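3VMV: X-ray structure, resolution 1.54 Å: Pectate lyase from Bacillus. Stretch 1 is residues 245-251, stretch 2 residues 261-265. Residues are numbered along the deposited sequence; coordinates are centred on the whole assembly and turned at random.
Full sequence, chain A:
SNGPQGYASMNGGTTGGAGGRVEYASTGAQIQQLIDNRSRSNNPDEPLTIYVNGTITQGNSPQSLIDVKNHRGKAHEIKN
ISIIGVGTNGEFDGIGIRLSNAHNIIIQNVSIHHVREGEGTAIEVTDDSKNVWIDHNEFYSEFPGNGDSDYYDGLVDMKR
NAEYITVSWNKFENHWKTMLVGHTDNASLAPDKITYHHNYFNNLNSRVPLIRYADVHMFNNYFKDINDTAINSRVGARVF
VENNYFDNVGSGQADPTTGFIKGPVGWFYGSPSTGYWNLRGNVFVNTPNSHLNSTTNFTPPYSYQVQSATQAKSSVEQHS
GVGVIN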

# COMPACT_ATOMS: atom_id res chain seq x y z
N TYR A 245 -2.14 -2.93 16.94
CA TYR A 245 -1.73 -2.12 18.07
C TYR A 245 -1.78 -0.65 17.67
O TYR A 245 -1.18 -0.29 16.65
N PHE A 246 -2.50 0.18 18.45
CA PHE A 246 -2.59 1.59 18.14
C PHE A 246 -2.06 2.39 19.34
O PHE A 246 -2.48 2.14 20.47
N ASP A 247 -1.19 3.37 19.08
CA ASP A 247 -0.68 4.24 20.13
C ASP A 247 -0.82 5.67 19.63
O ASP A 247 -0.20 6.02 18.62
N ASN A 248 -1.61 6.48 20.34
CA ASN A 248 -1.72 7.91 20.06
C ASN A 248 -2.24 8.11 18.66
O ASN A 248 -1.62 8.82 17.84
N VAL A 249 -3.37 7.47 18.37
CA VAL A 249 -3.99 7.52 17.04
C VAL A 249 -5.31 8.25 17.02
O VAL A 249 -6.29 7.82 17.63
N GLY A 250 -5.33 9.37 16.31
CA GLY A 250 -6.55 10.13 16.13
C GLY A 250 -6.68 11.27 17.08
O GLY A 250 -6.27 11.16 18.25
N SER A 251 -7.29 12.37 16.63
CA SER A 251 -7.39 13.56 17.52
C SER A 251 -8.47 13.52 18.60
O SER A 251 -8.39 14.28 19.55
N ILE A 261 -16.22 10.70 15.83
CA ILE A 261 -15.02 10.96 16.63
C ILE A 261 -13.76 10.54 15.90
O ILE A 261 -13.63 9.39 15.53
N LYS A 262 -12.82 11.47 15.72
CA LYS A 262 -11.60 11.18 14.96
C LYS A 262 -10.67 10.25 15.73
O LYS A 262 -10.28 10.54 16.85
N GLY A 263 -10.37 9.10 15.14
CA GLY A 263 -9.72 8.04 15.89
C GLY A 263 -9.21 6.96 14.96
O GLY A 263 -8.89 7.21 13.80
N PRO A 264 -9.13 5.73 15.46
CA PRO A 264 -8.45 4.66 14.73
C PRO A 264 -9.26 4.08 13.56
O PRO A 264 -8.68 3.54 12.62
N VAL A 265 -10.57 4.18 13.67
CA VAL A 265 -11.47 3.73 12.62
C VAL A 265 -12.77 4.51 12.69
O VAL A 265 -13.16 4.95 13.78

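What do Ile261 and Lys262 bring to the contact? Ile261, with chi1 m and chi2 t, sets off sideways and its end leads away, so it touches nothing in the other stretch. Lys262 points toward stretch 1, and its CB lies 3.5 Å from Ser251 OG. With chi1 m and the remaining angles t, the extended chain then carries its end away.

Does any polar link join the two stretches? No direct hydrogen bond does, but a water bridges them: it lies 2.7 Å from Ser251 OG, a side chain in rotamer p, and accepts a weak bond from Lys262 NZ at 3.3 Å.

Why can the backbones come so close at Gly263? Glycine faces glycine, with Gly263 CA 3.8 Å from Gly250 CA. A CB on Gly250 would point toward stretch 2 and clash with Gly263 CA and Lys262 O. Nearby, Val249 O is buried without a polar partner, 3.9 Å from Gly263 CA.

What fills the apolar end? Pro264, its ring C-gamma endo, points toward stretch 1 and sets its CB over one face of Phe246 (chi1 m), a CH-pi contact 3.9 Å from CB to the ring centroid. Val249, sideways and in rotamer t, adds its CG1 4.1 Å from Pro264 CB. Val265, rotamer p, points sideways and makes no contact.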

# COMPACT_ATOMS: atom_id res chain seq x y z
CB TYR A 245 -0.31 -2.53 18.53
CG TYR A 245 0.02 -2.07 19.90
CD1 TYR A 245 -0.21 -2.94 20.95
CD2 TYR A 245 0.54 -0.82 20.16
CE1 TYR A 245 0.04 -2.61 22.22
CE2 TYR A 245 0.80 -0.46 21.55
CZ TYR A 245 0.52 -1.39 22.50
OH TYR A 245 0.70 -1.18 23.85
CB PHE A 246 -4.06 2.00 18.00
CG PHE A 246 -4.79 1.34 16.86
CD1 PHE A 246 -4.94 2.01 15.64
CD2 PHE A 246 -5.33 0.06 16.99
CE1 PHE A 246 -5.65 1.43 14.59
CE2 PHE A 246 -6.06 -0.51 15.96
CZ PHE A 246 -6.22 0.13 14.74
CB ASP A 247 0.80 3.91 20.37
CG ASP A 247 1.50 4.88 21.34
OD1 ASP A 247 2.70 4.68 21.57
OD2 ASP A 247 0.88 5.79 21.91
CB ASN A 248 -0.36 8.61 20.24
CG ASN A 248 -0.47 10.12 20.16
OD1 ASN A 248 0.49 10.80 19.75
ND2 ASN A 248 -1.61 10.66 20.52
CB VAL A 249 -4.23 6.10 16.54
CG1 VAL A 249 -5.00 6.07 15.19
CG2 VAL A 249 -2.89 5.38 16.35
CB SER A 251 -7.57 14.83 16.69
OG SER A 251 -8.93 14.91 16.22
CB ILE A 261 -15.11 10.20 17.99
CG1 ILE A 261 -16.25 10.79 18.82
CG2 ILE A 261 -13.77 10.25 18.73
CD1 ILE A 261 -16.54 10.00 20.08
CB LYS A 262 -10.87 12.48 14.62
CG LYS A 262 -11.55 13.25 13.50
CD LYS A 262 -10.89 14.60 13.33
CE LYS A 262 -11.20 15.24 12.01
NZ LYS A 262 -10.34 16.48 11.98
CB PRO A 264 -8.20 3.60 15.82
CG PRO A 264 -9.32 3.83 16.81
CD PRO A 264 -9.57 5.32 16.80
CB VAL A 265 -11.71 2.18 12.73
CG1 VAL A 265 -12.38 1.80 14.01
CG2 VAL A 265 -12.46 1.63 11.49
O HOH W 1 -8.81 17.23 14.81